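Local coordinates for protein vanadium-dependent haloperoxidase (Zobellia galactanivorans, PDB 4CIT) that probably catalyses the vanadate-dependent oxidation of iodide by hydrogen peroxide, acting as a bacterial iodoperoxidase, at residues A[43-48]-A[129-133]; A[113-117]-A[137-141]; A[38-42]-A[310-314]. One frame throughout, in Å; residues are numbered along the deposited sequence.

Contact 1. Residues A[43-48]-A[129-133]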
# COMPACT_ATOMS: atom_id res chain seq x y z
N ALA A 43 -2.57 -11.39 11.83
CA ALA A 43 -3.28 -10.77 12.94
C ALA A 43 -2.77 -9.33 13.18
O ALA A 43 -3.54 -8.39 13.34
CB ALA A 43 -3.20 -11.64 14.18
N SER A 44 -1.46 -9.13 13.23
CA SER A 44 -0.89 -7.82 13.40
C SER A 44 -1.22 -6.86 12.26
O SER A 44 -1.67 -5.72 12.50
CB SER A 44 0.64 -7.93 13.57
OG SER A 44 1.28 -6.70 13.83
N ILE A 45 -1.14 -7.35 11.04
CA ILE A 45 -1.41 -6.52 9.87
C ILE A 45 -2.94 -6.19 9.82
O ILE A 45 -3.31 -5.10 9.51
CB ILE A 45 -0.89 -7.21 8.57
CG1 ILE A 45 0.64 -7.37 8.61
CG2 ILE A 45 -1.34 -6.48 7.34
CD1 ILE A 45 1.25 -8.13 7.50
N ASP A 46 -3.82 -7.16 10.14
CA ASP A 46 -5.26 -6.90 10.21
C ASP A 46 -5.60 -5.87 11.30
O ASP A 46 -6.42 -4.99 11.04
CB ASP A 46 -6.04 -8.16 10.60
CG ASP A 46 -6.14 -9.24 9.49
OD1 ASP A 46 -5.85 -8.91 8.30
OD2 ASP A 46 -6.47 -10.46 9.85
N ARG A 47 -4.94 -5.96 12.48
CA ARG A 47 -5.23 -5.00 13.52
C ARG A 47 -4.75 -3.61 13.09
O ARG A 47 -5.43 -2.60 13.32
CB ARG A 47 -4.56 -5.40 14.83
CG ARG A 47 -4.81 -4.50 16.03
CD ARG A 47 -6.25 -4.20 16.32
NE ARG A 47 -7.02 -5.40 16.61
CZ ARG A 47 -7.15 -5.93 17.84
NH1 ARG A 47 -6.58 -5.37 18.91
NH2 ARG A 47 -7.91 -7.01 18.01
N VAL A 48 -3.56 -3.51 12.53
CA VAL A 48 -3.04 -2.18 12.15
C VAL A 48 -3.93 -1.56 11.07
O VAL A 48 -4.15 -0.34 11.06
CB VAL A 48 -1.52 -2.18 11.89
CG1 VAL A 48 -1.29 -2.63 10.53
CG2 VAL A 48 -0.93 -0.75 12.12
N ARG A 129 -4.81 0.05 21.04
CA ARG A 129 -5.44 -0.96 20.23
C ARG A 129 -4.48 -1.96 19.65
O ARG A 129 -4.90 -3.03 19.35
CB ARG A 129 -6.29 -0.34 19.11
CG ARG A 129 -7.34 0.61 19.69
CD ARG A 129 -8.21 1.23 18.59
NE ARG A 129 -9.30 2.04 19.15
CZ ARG A 129 -10.52 2.15 18.59
NH1 ARG A 129 -10.83 1.58 17.43
NH2 ARG A 129 -11.45 2.85 19.23
N MET A 130 -3.22 -1.60 19.44
CA MET A 130 -2.18 -2.65 19.15
C MET A 130 -1.77 -3.34 20.43
O MET A 130 -1.55 -4.53 20.43
CB MET A 130 -0.94 -2.10 18.50
CG MET A 130 -1.00 -1.73 17.04
SD MET A 130 -1.33 -3.06 15.87
CE MET A 130 -0.24 -4.34 16.50
N GLU A 131 -1.63 -2.57 21.51
CA GLU A 131 -1.19 -3.17 22.76
C GLU A 131 -2.16 -4.27 23.21
O GLU A 131 -1.74 -5.23 23.82
CB GLU A 131 -1.03 -2.11 23.84
CG GLU A 131 0.16 -1.22 23.59
CD GLU A 131 0.14 0.06 24.45
OE1 GLU A 131 -0.91 0.42 25.08
OE2 GLU A 131 1.14 0.71 24.47
N SER A 132 -3.47 -4.14 22.95
CA SER A 132 -4.42 -5.17 23.34
C SER A 132 -4.18 -6.47 22.60
O SER A 132 -4.24 -7.56 23.21
CB SER A 132 -5.93 -4.73 23.22
OG SER A 132 -6.08 -4.32 21.87
N LEU A 133 -3.86 -6.38 21.32
CA LEU A 133 -3.63 -7.58 20.52
C LEU A 133 -2.33 -8.23 21.04
O LEU A 133 -2.28 -9.44 21.30
CB LEU A 133 -3.38 -7.23 19.06
CG LEU A 133 -2.87 -8.40 18.18
CD1 LEU A 133 -3.93 -9.45 18.09
CD2 LEU A 133 -2.45 -7.93 16.80
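This is an antiparallel helix-helix packing between helix 38-55 and helix 128-144 of a mainly helical single-chain protein, partly buried, its centre about 17 Å from the centre of the chain. The two short axes approach to 10.1 Å with their directions 156° apart, and the nearest CA atoms, R47 CA and M130 CA, are 6.8 Å apart. R47 and L133 both have CA-to-CB bonds directed across the interface. R47 folds back through p rotamers at chi2 and chi3, which brings its NH1 2.9 Å from R129 O, a hydrogen bond with an N-H...O angle of 158°. L133 CB lies over one guanidinium face, 3.7 Å from R47 NH1, while R129 O is near the plane at the edge. Beside the R47-R129 hydrogen bond the contact is apolar: M130 SD sits 3.8 Å from R47 CG and 4.1 Å from V48 CB, and L133 CD2 comes within 3.7 Å of S44 CA. The S44 hydroxyl is hydrogen-bonded to H116 of helix 108-123, whose residues also touch V48, so a third helix backs the interface. Near-antiparallel packing of this kind, here with R47 at the partly exposed edge, is characteristic of helical bundles.

Contact 2. Residues A[113-117]-A[137-141]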
# COMPACT_ATOMS: atom_id res chain seq x y z
N VAL A 113 7.42 -11.47 15.07
CA VAL A 113 6.07 -10.96 15.39
C VAL A 113 6.13 -9.84 16.42
O VAL A 113 5.46 -8.83 16.29
CB VAL A 113 5.04 -12.04 15.77
CG1 VAL A 113 3.71 -11.36 16.03
CG2 VAL A 113 4.98 -13.06 14.61
N VAL A 114 6.98 -9.97 17.40
CA VAL A 114 7.14 -8.95 18.44
C VAL A 114 7.63 -7.67 17.82
O VAL A 114 7.10 -6.60 18.07
CB VAL A 114 8.17 -9.45 19.53
CG1 VAL A 114 8.72 -8.31 20.35
CG2 VAL A 114 7.52 -10.40 20.53
N ALA A 115 8.66 -7.78 16.96
CA ALA A 115 9.18 -6.57 16.22
C ALA A 115 8.07 -5.88 15.38
O ALA A 115 7.92 -4.63 15.40
CB ALA A 115 10.37 -6.96 15.40
N HIS A 116 7.32 -6.71 14.64
CA HIS A 116 6.25 -6.22 13.75
C HIS A 116 5.20 -5.43 14.59
O HIS A 116 4.82 -4.30 14.25
CB HIS A 116 5.62 -7.36 13.01
CG HIS A 116 4.69 -6.93 11.94
ND1 HIS A 116 3.43 -6.45 12.21
CD2 HIS A 116 4.86 -6.86 10.59
CE1 HIS A 116 2.88 -6.05 11.07
NE2 HIS A 116 3.71 -6.32 10.07
N MET A 117 4.74 -6.03 15.71
CA MET A 117 3.75 -5.37 16.52
C MET A 117 4.27 -4.11 17.14
O MET A 117 3.58 -3.11 17.22
CB MET A 117 3.20 -6.31 17.60
CG MET A 117 2.46 -7.48 17.06
SD MET A 117 1.53 -8.56 18.25
CE MET A 117 2.95 -9.20 19.16
N LEU A 137 -1.59 -12.10 23.07
CA LEU A 137 -0.60 -13.11 22.58
C LEU A 137 0.48 -13.33 23.60
O LEU A 137 0.86 -14.48 23.94
CB LEU A 137 0.04 -12.62 21.29
CG LEU A 137 -0.92 -12.71 20.09
CD1 LEU A 137 -0.26 -12.04 18.88
CD2 LEU A 137 -1.19 -14.16 19.79
N TYR A 138 0.97 -12.25 24.16
CA TYR A 138 2.01 -12.38 25.14
C TYR A 138 1.52 -13.30 26.32
O TYR A 138 2.28 -14.09 26.91
CB TYR A 138 2.38 -11.01 25.76
CG TYR A 138 3.31 -10.14 24.95
CD1 TYR A 138 3.61 -10.40 23.63
CD2 TYR A 138 3.84 -9.00 25.55
CE1 TYR A 138 4.56 -9.61 22.97
CE2 TYR A 138 4.71 -8.12 24.83
CZ TYR A 138 5.06 -8.47 23.56
OH TYR A 138 5.92 -7.61 22.86
N MET A 139 0.31 -13.09 26.73
CA MET A 139 -0.16 -13.84 27.90
C MET A 139 -0.13 -15.34 27.66
O MET A 139 0.30 -16.13 28.53
CB MET A 139 -1.62 -13.34 28.30
CG MET A 139 -2.15 -14.07 29.47
SD MET A 139 -3.95 -13.57 29.75
CE MET A 139 -3.58 -11.96 30.21
N VAL A 140 -0.47 -15.79 26.44
CA VAL A 140 -0.47 -17.20 26.16
C VAL A 140 0.97 -17.67 26.03
O VAL A 140 1.36 -18.74 26.53
CB VAL A 140 -1.19 -17.49 24.83
CG1 VAL A 140 -0.95 -18.96 24.41
CG2 VAL A 140 -2.67 -17.27 25.04
N TRP A 141 1.80 -16.87 25.35
CA TRP A 141 3.18 -17.31 25.16
C TRP A 141 3.93 -17.43 26.48
O TRP A 141 4.69 -18.42 26.67
CB TRP A 141 3.92 -16.29 24.27
CG TRP A 141 3.47 -16.27 22.86
CD1 TRP A 141 2.83 -17.23 22.17
CD2 TRP A 141 3.63 -15.13 21.94
NE1 TRP A 141 2.55 -16.77 20.86
CE2 TRP A 141 3.04 -15.50 20.71
CE3 TRP A 141 4.17 -13.85 22.07
CZ2 TRP A 141 3.04 -14.65 19.58
CZ3 TRP A 141 4.20 -13.00 20.92
CH2 TRP A 141 3.61 -13.41 19.70
O HOH W 1 5.39 -6.28 20.45
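W141 reaches across from helix 128-144 so that its six-membered ring overlaps three side chains of helix 108-123: CH2 lies 4.2 Å from V113 CG1 and 4.3 Å from M117 CE, and CZ3 lies 4.2 Å from V114 CG2. V113 CG1 is near the indole plane, at the ring edge. Y138, one turn back, fills the adjoining space, its CE1 3.9 Å from V114 CG2 and 4.2 Å from M117 CE. The M117 methyl therefore lies within 4.3 Å of both aromatic residues, while its SD meets L137 CD1 at 4.0 Å. These long side chains are needed because the axes are 13.1 Å apart and even the nearest CA atoms, V114 CA and Y138 CA, are separated by 9.1 Å. One water adds a polar bridge: it donates to V114 O at 2.9 Å and is hydrogen-bonded to Y138 OH at 2.8 Å. Beyond the two segments, F149 of helix 146-167 meets the Y138 ring edge-to-face and also touches W141, while I34 and I36 of the N-terminal loop preceding helix 38-55 pack against the indole. The helix directions differ by 160°, and four residues connect helix 108-123 to helix 128-144. Together these features define an antiparallel helical hairpin with a wide interface filled by aromatic and methionine side chains.

Contact 3. Residues A[38-42]-A[310-314]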
# COMPACT_ATOMS: atom_id res chain seq x y z
N PRO A 38 2.12 -18.07 10.20
CA PRO A 38 1.95 -16.82 9.43
C PRO A 38 0.68 -16.12 9.79
O PRO A 38 0.59 -14.86 9.69
CB PRO A 38 1.85 -17.31 7.97
CG PRO A 38 2.22 -18.78 7.97
CD PRO A 38 2.35 -19.27 9.37
N GLU A 39 -0.29 -16.87 10.31
CA GLU A 39 -1.55 -16.18 10.71
C GLU A 39 -1.38 -15.17 11.87
O GLU A 39 -2.21 -14.26 12.00
CB GLU A 39 -2.67 -17.19 10.92
CG GLU A 39 -3.05 -17.94 9.60
CD GLU A 39 -2.25 -19.19 9.19
OE1 GLU A 39 -1.14 -19.58 9.71
OE2 GLU A 39 -2.77 -19.85 8.28
N GLU A 40 -0.32 -15.29 12.70
CA GLU A 40 -0.09 -14.35 13.71
C GLU A 40 0.48 -13.04 13.13
O GLU A 40 0.21 -11.95 13.64
CB GLU A 40 0.81 -14.95 14.81
CG GLU A 40 -0.10 -15.87 15.63
CD GLU A 40 0.58 -16.97 16.36
OE1 GLU A 40 1.76 -17.23 16.05
OE2 GLU A 40 -0.09 -17.58 17.23
N LEU A 41 1.29 -13.15 12.08
CA LEU A 41 1.69 -11.96 11.36
C LEU A 41 0.45 -11.29 10.76
O LEU A 41 0.26 -10.04 10.84
CB LEU A 41 2.69 -12.37 10.31
CG LEU A 41 3.23 -11.30 9.36
CD1 LEU A 41 3.91 -10.19 10.08
CD2 LEU A 41 4.19 -11.95 8.33
N ASP A 42 -0.41 -12.12 10.14
CA ASP A 42 -1.63 -11.58 9.58
C ASP A 42 -2.49 -10.84 10.62
O ASP A 42 -3.16 -9.85 10.28
CB ASP A 42 -2.50 -12.68 8.90
CG ASP A 42 -1.88 -13.26 7.63
OD1 ASP A 42 -1.01 -12.55 7.00
OD2 ASP A 42 -2.31 -14.40 7.23
N THR A 310 5.88 -16.23 3.54
CA THR A 310 4.82 -15.18 3.75
C THR A 310 5.45 -13.81 3.97
O THR A 310 5.05 -12.81 3.37
CB THR A 310 3.89 -15.54 4.90
OG1 THR A 310 3.23 -16.73 4.58
CG2 THR A 310 2.80 -14.44 5.16
N LEU A 311 6.40 -13.72 4.92
CA LEU A 311 7.10 -12.46 5.18
C LEU A 311 7.87 -11.89 4.08
O LEU A 311 7.83 -10.71 3.82
CB LEU A 311 7.94 -12.64 6.42
CG LEU A 311 8.41 -11.47 7.17
CD1 LEU A 311 7.34 -10.38 7.36
CD2 LEU A 311 8.95 -12.02 8.51
N PHE A 312 8.58 -12.74 3.34
CA PHE A 312 9.19 -12.38 2.11
C PHE A 312 8.21 -11.71 1.16
O PHE A 312 8.50 -10.63 0.65
CB PHE A 312 9.75 -13.65 1.52
CG PHE A 312 10.15 -13.58 0.09
CD1 PHE A 312 11.32 -13.03 -0.30
CD2 PHE A 312 9.37 -14.22 -0.86
CE1 PHE A 312 11.69 -13.03 -1.65
CE2 PHE A 312 9.77 -14.29 -2.18
CZ PHE A 312 10.89 -13.65 -2.59
N ALA A 313 7.10 -12.31 0.94
CA ALA A 313 6.17 -11.77 0.03
C ALA A 313 5.59 -10.39 0.49
O ALA A 313 5.49 -9.38 -0.29
CB ALA A 313 5.06 -12.73 -0.23
N TYR A 314 5.20 -10.34 1.78
CA TYR A 314 4.65 -9.10 2.31
C TYR A 314 5.68 -7.97 2.30
O TYR A 314 5.35 -6.80 2.08
CB TYR A 314 4.11 -9.25 3.73
CG TYR A 314 3.02 -10.21 3.94
CD1 TYR A 314 2.38 -10.82 2.90
CD2 TYR A 314 2.56 -10.46 5.20
CE1 TYR A 314 1.31 -11.69 3.14
CE2 TYR A 314 1.48 -11.30 5.46
CZ TYR A 314 0.89 -11.95 4.40
OH TYR A 314 -0.11 -12.89 4.62
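Helix 38-55 meets helix 307-335 here in a buried helix-helix packing of the mainly alpha-helical vanadium haloperoxidase fold, segment 310-314 belonging to its PAP2-superfamily region. The short axes are 11.0 Å apart and their directions differ by 34°, so the helices run roughly the same way. L41 is central. With chi1 t and chi2 p, it places CD2 3.7 Å from L311 CD1, 3.8 Å from Y314 CD2 and 4.3 Å from T310 CG2. L311 adopts a matching t, p conformation; its CA-to-CB bond points sideways, yet its end comes nearer to the opposite helix. At the start of the interface P38 CB packs 3.7 Å from T310 OG1, a hydroxyl that is itself hydrogen-bonded to R301 of helix 288-302. Y314, m at chi1, directs its ring toward helix 38-55, with L41 CD2 approaching it obliquely. D42 is also m at chi1, and this swings its carboxylate toward the phenol although its CA-to-CB bond points sideways. The other carboxylate oxygen, D42 OD2, forms a salt bridge with R301, dividing the acid between two partners. At the remaining oxygen, Y314 OH donates a short hydrogen bond to D42 OD1 at 2.6 Å, close to the plane of the tyrosine ring.

How the contacts relate
Contacts 1 and 3 occupy successive turns of helix 38-55, while contacts 1 and 2 share helix 128-144. Centres of contacts 1 and 2 are about 10 Å apart, and each lies about 14 Å from that of contact 3. In sequence, segments of contacts 1 and 2 alternate, whereas contact 3 joins 38-42 to 310-314 and spans both. H116 links the group: its ND1 is 2.7 Å from S44 OG, a probable hydrogen bond, and its CD2 is 3.5 Å from L41 CD1. I45 CD1 also packs 3.5 Å from Y314 CD2. Helix 38-55 thus connects the antiparallel 108-144 hairpin to helix 307-335, which itself carries the vanadate-contacting K332.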